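Local coordinates for spherulin-4 (PDB 5C5G), which is a fungal glycoside hydrolase of the spherulin-4 family, binds N-acetyl-D-galactosamine and probably acts in the biosynthesis of galactosaminogalactan, at residues 17-20 and 21-24; 24-27 and 28-31; 52-56 and 57-61; 203-206 and 207-211. One frame throughout, in Å; residues are numbered along the deposited sequence.

Contact 1: residues 17-20 and 21-24; sequences YPAP and GAWD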
loop_
_atom_site.group_PDB
_atom_site.type_symbol
_atom_site.label_atom_id
_atom_site.label_comp_id
_atom_site.label_asym_id
_atom_site.label_seq_id
_atom_site.Cartn_x
_atom_site.Cartn_y
_atom_site.Cartn_z
ATOM N N TYR A 17 -6.694 5.782 -12.755
ATOM C CA TYR A 17 -6.576 5.142 -14.051
ATOM C C TYR A 17 -5.411 5.773 -14.844
ATOM O O TYR A 17 -5.311 6.991 -14.916
ATOM C CB TYR A 17 -7.878 5.250 -14.841
ATOM C CG TYR A 17 -7.770 4.525 -16.149
ATOM C CD1 TYR A 17 -7.892 3.149 -16.198
ATOM C CD2 TYR A 17 -7.484 5.205 -17.326
ATOM C CE1 TYR A 17 -7.745 2.464 -17.375
ATOM C CE2 TYR A 17 -7.344 4.523 -18.520
ATOM C CZ TYR A 17 -7.477 3.152 -18.532
ATOM O OH TYR A 17 -7.331 2.458 -19.704
ATOM N N PRO A 18 -4.527 4.944 -15.434
ATOM C CA PRO A 18 -3.294 5.448 -16.064
ATOM C C PRO A 18 -3.472 6.051 -17.462
ATOM O O PRO A 18 -2.752 5.698 -18.400
ATOM C CB PRO A 18 -2.400 4.204 -16.108
ATOM C CG PRO A 18 -3.358 3.072 -16.177
ATOM C CD PRO A 18 -4.517 3.473 -15.330
ATOM N N ALA A 19 -4.413 6.972 -17.587
ATOM C CA ALA A 19 -4.486 7.788 -18.783
ATOM C C ALA A 19 -3.162 8.535 -18.936
ATOM O O ALA A 19 -2.460 8.750 -17.948
ATOM C CB ALA A 19 -5.621 8.766 -18.672
ATOM N N PRO A 20 -2.799 8.909 -20.168
ATOM C CA PRO A 20 -1.560 9.674 -20.327
ATOM C C PRO A 20 -1.503 10.865 -19.369
ATOM O O PRO A 20 -2.459 11.637 -19.276
ATOM C CB PRO A 20 -1.616 10.113 -21.796
ATOM C CG PRO A 20 -2.380 9.007 -22.451
ATOM C CD PRO A 20 -3.432 8.614 -21.465
ATOM N N GLY A 21 -0.398 10.976 -18.638
ATOM C CA GLY A 21 -0.198 12.061 -17.696
ATOM C C GLY A 21 -0.779 11.842 -16.309
ATOM O O GLY A 21 -0.393 12.543 -15.367
ATOM N N ALA A 22 -1.666 10.858 -16.143
ATOM C CA ALA A 22 -2.400 10.724 -14.892
ATOM C C ALA A 22 -1.507 10.394 -13.704
ATOM O O ALA A 22 -1.812 10.773 -12.572
ATOM C CB ALA A 22 -3.503 9.682 -15.016
ATOM N N TRP A 23 -0.437 9.639 -13.938
ATOM C CA TRP A 23 0.465 9.243 -12.872
ATOM C C TRP A 23 1.637 10.212 -12.693
ATOM O O TRP A 23 2.491 9.982 -11.832
ATOM C CB TRP A 23 0.956 7.815 -13.110
ATOM C CG TRP A 23 -0.093 6.770 -12.886
ATOM C CD1 TRP A 23 -1.384 6.963 -12.509
ATOM C CD2 TRP A 23 0.081 5.359 -13.015
ATOM N NE1 TRP A 23 -2.031 5.750 -12.387
ATOM C CE2 TRP A 23 -1.152 4.750 -12.695
ATOM C CE3 TRP A 23 1.162 4.547 -13.369
ATOM C CZ2 TRP A 23 -1.332 3.369 -12.717
ATOM C CZ3 TRP A 23 0.983 3.172 -13.387
ATOM C CH2 TRP A 23 -0.256 2.601 -13.067
ATOM N N ASP A 24 1.647 11.303 -13.456
ATOM C CA ASP A 24 2.744 12.255 -13.393
ATOM C C ASP A 24 3.001 12.792 -11.987
ATOM O O ASP A 24 4.151 12.936 -11.603
ATOM C CB ASP A 24 2.512 13.434 -14.344
ATOM C CG ASP A 24 2.790 13.095 -15.812
ATOM O OD1 ASP A 24 3.055 11.924 -16.150
ATOM O OD2 ASP A 24 2.742 14.026 -16.639
HETATM O O HOH W 1 -0.300 7.926 -16.278
#

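Contact 2: residues 24-27 and 28-31; sequences DPLE and DVIS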
loop_
_atom_site.group_PDB
_atom_site.type_symbol
_atom_site.label_atom_id
_atom_site.label_comp_id
_atom_site.label_asym_id
_atom_site.label_seq_id
_atom_site.Cartn_x
_atom_site.Cartn_y
_atom_site.Cartn_z
ATOM N N ASP A 24 1.647 11.303 -13.456
ATOM C CA ASP A 24 2.744 12.255 -13.393
ATOM C C ASP A 24 3.001 12.792 -11.987
ATOM O O ASP A 24 4.151 12.936 -11.603
ATOM C CB ASP A 24 2.512 13.434 -14.344
ATOM C CG ASP A 24 2.790 13.095 -15.812
ATOM O OD1 ASP A 24 3.055 11.924 -16.150
ATOM O OD2 ASP A 24 2.742 14.026 -16.639
ATOM N N PRO A 25 1.949 13.086 -11.206
ATOM C CA PRO A 25 2.257 13.633 -9.875
ATOM C C PRO A 25 2.995 12.645 -8.983
ATOM O O PRO A 25 3.730 13.064 -8.085
ATOM C CB PRO A 25 0.875 13.953 -9.299
ATOM C CG PRO A 25 0.017 14.191 -10.491
ATOM C CD PRO A 25 0.515 13.182 -11.506
ATOM N N LEU A 26 2.818 11.353 -9.228
ATOM C CA LEU A 26 3.561 10.346 -8.498
ATOM C C LEU A 26 4.978 10.250 -9.050
ATOM O O LEU A 26 5.959 10.247 -8.290
ATOM C CB LEU A 26 2.861 8.983 -8.556
ATOM C CG LEU A 26 3.666 7.819 -7.978
ATOM C CD1 LEU A 26 4.000 8.026 -6.520
ATOM C CD2 LEU A 26 2.901 6.528 -8.152
ATOM N N GLU A 27 5.118 10.189 -10.364
ATOM C CA GLU A 27 6.451 10.078 -10.912
ATOM C C GLU A 27 7.283 11.278 -10.508
ATOM O O GLU A 27 8.479 11.151 -10.245
ATOM C CB GLU A 27 6.431 9.922 -12.425
ATOM C CG GLU A 27 7.785 9.479 -12.954
ATOM C CD GLU A 27 7.813 9.285 -14.438
ATOM O OE1 GLU A 27 6.743 9.359 -15.084
ATOM O OE2 GLU A 27 8.921 9.063 -14.956
ATOM N N ASP A 28 6.654 12.449 -10.453
ATOM C CA ASP A 28 7.384 13.661 -10.108
ATOM C C ASP A 28 7.986 13.579 -8.705
ATOM O O ASP A 28 9.145 13.945 -8.518
ATOM C CB ASP A 28 6.492 14.887 -10.239
ATOM C CG ASP A 28 6.214 15.268 -11.699
ATOM O OD1 ASP A 28 6.901 14.763 -12.611
ATOM O OD2 ASP A 28 5.308 16.094 -11.928
ATOM N N VAL A 29 7.237 13.090 -7.724
ATOM C CA VAL A 29 7.791 13.008 -6.376
ATOM C C VAL A 29 8.770 11.837 -6.230
ATOM O O VAL A 29 9.730 11.941 -5.468
ATOM C CB VAL A 29 6.701 12.954 -5.276
ATOM C CG1 VAL A 29 5.843 14.203 -5.321
ATOM C CG2 VAL A 29 5.841 11.697 -5.384
ATOM N N ILE A 30 8.566 10.756 -6.973
ATOM C CA ILE A 30 9.514 9.654 -6.951
ATOM C C ILE A 30 10.879 10.142 -7.446
ATOM O O ILE A 30 11.916 9.813 -6.866
ATOM C CB ILE A 30 9.042 8.478 -7.826
ATOM C CG1 ILE A 30 7.835 7.801 -7.185
ATOM C CG2 ILE A 30 10.175 7.464 -8.060
ATOM C CD1 ILE A 30 7.079 6.885 -8.151
ATOM N N SER A 31 10.864 10.915 -8.526
ATOM C CA SER A 31 12.074 11.450 -9.125
ATOM C C SER A 31 12.724 12.513 -8.241
ATOM O O SER A 31 13.951 12.584 -8.127
ATOM C CB SER A 31 11.746 12.037 -10.503
ATOM O OG SER A 31 12.914 12.575 -11.091
#

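Contact 3: residues 52-56 and 57-61; sequences ALPDG and NYTRE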
loop_
_atom_site.group_PDB
_atom_site.type_symbol
_atom_site.label_atom_id
_atom_site.label_comp_id
_atom_site.label_asym_id
_atom_site.label_seq_id
_atom_site.Cartn_x
_atom_site.Cartn_y
_atom_site.Cartn_z
ATOM N N ALA A 52 -4.651 -12.050 -19.264
ATOM C CA ALA A 52 -3.293 -12.275 -18.777
ATOM C C ALA A 52 -2.530 -10.977 -18.596
ATOM O O ALA A 52 -1.607 -10.912 -17.778
ATOM C CB ALA A 52 -2.537 -13.193 -19.724
ATOM N N LEU A 53 -2.903 -9.948 -19.348
ATOM C CA LEU A 53 -2.294 -8.635 -19.237
ATOM C C LEU A 53 -3.369 -7.586 -19.040
ATOM O O LEU A 53 -4.514 -7.791 -19.434
ATOM C CB LEU A 53 -1.495 -8.301 -20.487
ATOM C CG LEU A 53 -0.293 -9.213 -20.710
ATOM C CD1 LEU A 53 0.319 -8.923 -22.059
ATOM C CD2 LEU A 53 0.750 -9.042 -19.627
ATOM N N PRO A 54 -3.021 -6.470 -18.412
ATOM C CA PRO A 54 -3.950 -5.352 -18.285
ATOM C C PRO A 54 -3.963 -4.551 -19.578
ATOM O O PRO A 54 -3.327 -4.943 -20.570
ATOM C CB PRO A 54 -3.345 -4.555 -17.136
ATOM C CG PRO A 54 -1.881 -4.734 -17.340
ATOM C CD PRO A 54 -1.709 -6.152 -17.835
ATOM N N ASP A 55 -4.715 -3.453 -19.609
ATOM C CA ASP A 55 -4.894 -2.732 -20.861
ATOM C C ASP A 55 -3.644 -1.951 -21.271
ATOM O O ASP A 55 -2.645 -1.937 -20.556
ATOM C CB ASP A 55 -6.183 -1.898 -20.837
ATOM C CG ASP A 55 -6.084 -0.617 -20.030
ATOM O OD1 ASP A 55 -4.983 -0.084 -19.793
ATOM O OD2 ASP A 55 -7.174 -0.098 -19.687
ATOM N N GLY A 56 -3.699 -1.315 -22.429
ATOM C CA GLY A 56 -2.522 -0.702 -23.013
ATOM C C GLY A 56 -2.018 0.499 -22.246
ATOM O O GLY A 56 -0.843 0.850 -22.325
ATOM N N ASN A 57 -2.910 1.162 -21.524
ATOM C CA ASN A 57 -2.483 2.249 -20.654
ATOM C C ASN A 57 -1.665 1.706 -19.491
ATOM O O ASN A 57 -0.600 2.244 -19.177
ATOM C CB ASN A 57 -3.686 3.048 -20.157
ATOM C CG ASN A 57 -4.252 3.975 -21.221
ATOM O OD1 ASN A 57 -3.517 4.732 -21.861
ATOM N ND2 ASN A 57 -5.562 3.923 -21.413
ATOM N N TYR A 58 -2.137 0.632 -18.856
ATOM C CA TYR A 58 -1.371 0.003 -17.794
ATOM C C TYR A 58 -0.052 -0.549 -18.314
ATOM O O TYR A 58 0.983 -0.418 -17.656
ATOM C CB TYR A 58 -2.187 -1.113 -17.117
ATOM C CG TYR A 58 -3.108 -0.595 -16.037
ATOM C CD1 TYR A 58 -2.597 -0.287 -14.790
ATOM C CD2 TYR A 58 -4.459 -0.393 -16.255
ATOM C CE1 TYR A 58 -3.392 0.202 -13.791
ATOM C CE2 TYR A 58 -5.271 0.119 -15.238
ATOM C CZ TYR A 58 -4.712 0.402 -14.011
ATOM O OH TYR A 58 -5.471 0.906 -12.978
ATOM N N THR A 59 -0.062 -1.163 -19.494
ATOM C CA THR A 59 1.176 -1.773 -19.969
ATOM C C THR A 59 2.209 -0.720 -20.346
ATOM O O THR A 59 3.409 -0.995 -20.317
ATOM C CB THR A 59 0.959 -2.756 -21.121
ATOM O OG1 THR A 59 0.381 -2.068 -22.217
ATOM C CG2 THR A 59 0.046 -3.883 -20.695
ATOM N N ARG A 60 1.757 0.486 -20.691
ATOM C CA ARG A 60 2.674 1.600 -20.936
ATOM C C ARG A 60 3.212 2.191 -19.624
ATOM O O ARG A 60 4.412 2.450 -19.490
ATOM C CB ARG A 60 1.981 2.709 -21.735
ATOM C CG ARG A 60 2.895 3.891 -22.095
ATOM C CD ARG A 60 2.122 5.029 -22.763
ATOM N NE ARG A 60 1.155 5.608 -21.834
ATOM C CZ ARG A 60 -0.164 5.447 -21.886
ATOM N NH1 ARG A 60 -0.736 4.746 -22.859
ATOM N NH2 ARG A 60 -0.925 5.995 -20.946
ATOM N N GLU A 61 2.324 2.424 -18.666
ATOM C CA GLU A 61 2.682 3.218 -17.487
ATOM C C GLU A 61 3.362 2.424 -16.372
ATOM O O GLU A 61 4.212 2.951 -15.663
ATOM C CB GLU A 61 1.442 3.939 -16.940
ATOM C CG GLU A 61 0.791 4.901 -17.935
ATOM C CD GLU A 61 1.640 6.114 -18.274
ATOM O OE1 GLU A 61 2.598 6.422 -17.532
ATOM O OE2 GLU A 61 1.334 6.763 -19.295
#

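Contact 4: residues 203-206 and 207-211; sequences HSVP and TSVEG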
loop_
_atom_site.group_PDB
_atom_site.type_symbol
_atom_site.label_atom_id
_atom_site.label_comp_id
_atom_site.label_asym_id
_atom_site.label_seq_id
_atom_site.Cartn_x
_atom_site.Cartn_y
_atom_site.Cartn_z
ATOM N N HIS A 203 -7.223 9.566 5.149
ATOM C CA HIS A 203 -7.767 10.415 4.106
ATOM C C HIS A 203 -8.671 11.473 4.720
ATOM O O HIS A 203 -8.852 11.520 5.940
ATOM C CB HIS A 203 -8.475 9.581 3.042
ATOM C CG HIS A 203 -9.545 8.678 3.565
ATOM N ND1 HIS A 203 -10.741 9.138 4.070
ATOM C CD2 HIS A 203 -9.601 7.327 3.629
ATOM C CE1 HIS A 203 -11.484 8.105 4.430
ATOM N NE2 HIS A 203 -10.814 6.995 4.172
ATOM N N SER A 204 -9.224 12.341 3.882
ATOM C CA SER A 204 -10.192 13.333 4.334
ATOM C C SER A 204 -9.585 14.259 5.377
ATOM O O SER A 204 -10.287 14.761 6.266
ATOM C CB SER A 204 -11.453 12.644 4.876
ATOM O OG SER A 204 -11.919 11.666 3.940
ATOM N N VAL A 205 -8.297 14.535 5.260
ATOM C CA VAL A 205 -7.675 15.505 6.160
ATOM C C VAL A 205 -8.163 16.913 5.794
ATOM O O VAL A 205 -8.113 17.302 4.626
ATOM C CB VAL A 205 -6.156 15.447 6.055
ATOM C CG1 VAL A 205 -5.521 16.433 7.016
ATOM C CG2 VAL A 205 -5.654 14.045 6.358
ATOM N N PRO A 206 -8.664 17.685 6.780
ATOM C CA PRO A 206 -9.102 19.050 6.480
ATOM C C PRO A 206 -7.960 19.870 5.904
ATOM O O PRO A 206 -6.810 19.703 6.301
ATOM C CB PRO A 206 -9.492 19.611 7.852
ATOM C CG PRO A 206 -9.772 18.429 8.694
ATOM C CD PRO A 206 -8.888 17.329 8.191
ATOM N N THR A 207 -8.271 20.777 4.986
ATOM C CA THR A 207 -7.204 21.521 4.325
ATOM C C THR A 207 -6.458 22.424 5.303
ATOM O O THR A 207 -5.324 22.810 5.031
ATOM C CB THR A 207 -7.718 22.337 3.140
ATOM O OG1 THR A 207 -8.799 23.152 3.578
ATOM C CG2 THR A 207 -8.194 21.421 2.020
ATOM N N SER A 208 -7.066 22.731 6.449
ATOM C CA SER A 208 -6.414 23.546 7.470
ATOM C C SER A 208 -5.260 22.819 8.167
ATOM O O SER A 208 -4.440 23.449 8.837
ATOM C CB SER A 208 -7.449 24.008 8.496
ATOM O OG SER A 208 -8.168 22.904 9.020
ATOM N N VAL A 209 -5.199 21.505 8.022
ATOM C CA VAL A 209 -4.043 20.761 8.489
ATOM C C VAL A 209 -2.971 20.891 7.413
ATOM O O VAL A 209 -2.814 20.034 6.545
ATOM C CB VAL A 209 -4.379 19.297 8.781
ATOM C CG1 VAL A 209 -3.147 18.577 9.336
ATOM C CG2 VAL A 209 -5.537 19.212 9.758
ATOM N N GLU A 210 -2.222 21.982 7.502
ATOM C CA GLU A 210 -1.268 22.402 6.483
ATOM C C GLU A 210 -0.049 22.983 7.192
ATOM O O GLU A 210 -0.104 23.272 8.392
ATOM C CB GLU A 210 -1.896 23.464 5.580
ATOM C CG GLU A 210 -2.295 24.734 6.328
ATOM C CD GLU A 210 -2.837 25.808 5.418
ATOM O OE1 GLU A 210 -2.234 26.040 4.350
ATOM O OE2 GLU A 210 -3.864 26.428 5.782
ATOM N N GLY A 211 1.046 23.183 6.474
ATOM C CA GLY A 211 2.230 23.793 7.054
ATOM C C GLY A 211 2.712 23.000 8.243
ATOM O O GLY A 211 2.763 21.781 8.206
#

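Contact 1: residues 17-20 and 21-24
Pro18 lies over one face of the Trp23 indole. The two side chains run side by side and point the same way. CB of Pro18 is 3.9 Å from the centroid of the six-membered ring and 21° off its normal, a CH-pi contact. It comes closest to CZ2 and CE2, offset toward the rim. Trp23 reaches this place with CG anti to its carbonyl carbon (chi1 -72°), which lays the indole alongside the proline. The indole NE1 is taken by the backbone O of Val16, which helps to hold the indole in this rotation. Between the two residues the chain makes a type II beta turn from Ala19 to Ala22. A type I turn from Gly21 to Asp24 overlaps it and leads into helix 24-32 of the (beta/alpha) barrel. The first turn is closed by Ala22 N to Ala19 O at 2.9 Å. Gly21 has the positive phi (86°) that its place in this turn requires. A water accepts from Trp23 N and donates to Ala19 O, which thus has two donors. CB of Ala22 points back at residues 17-20 and rests 3.2 Å from Tyr17 O. Pro18 also touches Tyr58 and Glu61 of helix 56-66. The hydroxyl of Tyr17 bonds Asp55 and Asn57.

Contact 2: residues 24-27 and 28-31
Residues 24-27 and 28-31 form one unbroken run of alpha helix, the start of helix 24-32. This is the first helix of the (beta/alpha) barrel, in the beta-alpha-beta unit between strands 9-13 and 38-42. Three i to i+4 backbone bonds join the segments. Asp28 N gives to Asp24 O at 2.8 Å, Ile30 N to Leu26 O at 3.0 Å and Ser31 N to Glu27 O at 2.9 Å. Leu26, Val29 and Ile30 make the buried side of the helix. They pack on strand 38-42 and on helices 56-66 and 245-252, through Val40, Phe38, Leu65 and Trp245 among others. Glu27 stretches out from the backbone, and its OE2 bonds the hydroxyl of Tyr68. Asp24 and Asp28 lie one turn apart on the exposed side. Their OD2 atoms are 5.7 Å apart, so the like charges probably disfavour each other mildly. On the buried side, Leu26 and Ile30 cross at a slant. Leu26 has CG anti to its backbone N (chi1 172°), which swings the branch toward the following turn. There CD1 of Ile30 meets CG of Leu26 at 3.5 Å and CD1 of Leu26 at 3.7 Å.

Contact 3: residues 52-56 and 57-61
Asp55 holds its CG between the backbone N and the carbonyl carbon (chi1 77°), which turns the carboxylate back over the start of helix 56-66. Tyr58 has CG anti to its carbonyl carbon (chi1 -84°), and this brings the ring edge beside the same carboxylate. OD1 of Asp55 takes two backbone N-H groups, while OD2 is left to Tyr17. The bond from Tyr58 N is 3.1 Å and nearly straight at 167°. The one from Asn57 N is weak. OD1 also lies 3.6 Å from CD2 of Tyr58, near the ring plane. Pro54 packs from the loop side, with its CB 3.6 Å from CB of Tyr58 and its CG against the Thr59 methyl. The main chain continues the pattern: Thr59 N gives to Asp55 O at 2.9 Å, and Arg60 N to Gly56 O. Farther along, the Arg60 chain bends about its CG-CD bond, which lays the guanidinium between two acceptors at its edge. NH1 and NH2 both grip Asn57 OD1, from opposite faces of the amide. NE and NH2 both grip Glu61 OE2, with NE at 2.8 Å, in a salt bridge. Glu61 also pairs with Lys64 through OE1. The arrangement is an aspartate N-cap, here starting the second helix of the barrel. The side chain of Tyr58 is about 7 Å from that of Tyr15, which binds N-acetyl-D-galactosamine in another structure of this protein.

Contact 4: residues 203-206 and 207-211
Two tight turns overlap here, and Val209 takes part in both. It is the last residue of a type I beta turn from Pro206 and the centre of an inverse gamma turn. The beta turn is closed by Val209 N to Pro206 O at 3.0 Å. The N-H...O angle is 155°. The turn folds the side chain of Val209 back toward residues 203-206. There it meets Val205 at about a right angle. CG1 of Val205 is anti to its backbone N (chi1 -179°) and reaches across to CB of Val209 at 3.6 Å and to CG2 of Val209 at 3.9 Å. Residues 204-211 belong to the loop between strand 198-203 of the (beta/alpha) barrel and helix 212-224. Gly211 is the N-cap residue of that helix. Val205, Pro206 and Val209 all touch Tyr175 of helix 175-180. Pro206 lies alongside Val209, with its CD 4.2 Å from CG2 of Val209. At the other side of the proline ring, CB is 3.7 Å from OG of Ser208. Val209 O accepts from NE2 of His232. Back at the strand end, ND1 of His203 and OG of Ser204 share a hydrogen bond of 2.8 Å. The His203 ring stacks with that of Tyr237.

In the fold
Contacts 1, 2 and 3 gather on one part of the barrel; contact 4 lies apart, its nearest atoms about 16 Å or more from each of them. Contacts 1 and 2 are partly buried and share Asp24, where the loop passes into the helix. Contact 1 also meets contact 3, since Tyr17 bonds Asp55 and Asn57 while Pro18 O packs against Arg60 NH2. Contacts 3 and 4 are nearer the surface. Their chemistry differs: contact 2 is helix bonds and aliphatic packing, contact 3 is charged and polar, and contacts 1 and 4 are proline-containing turns. Contacts 1 and 4 lie in strand-to-helix loops; contact 3 joins such a loop to the first turns of its helix.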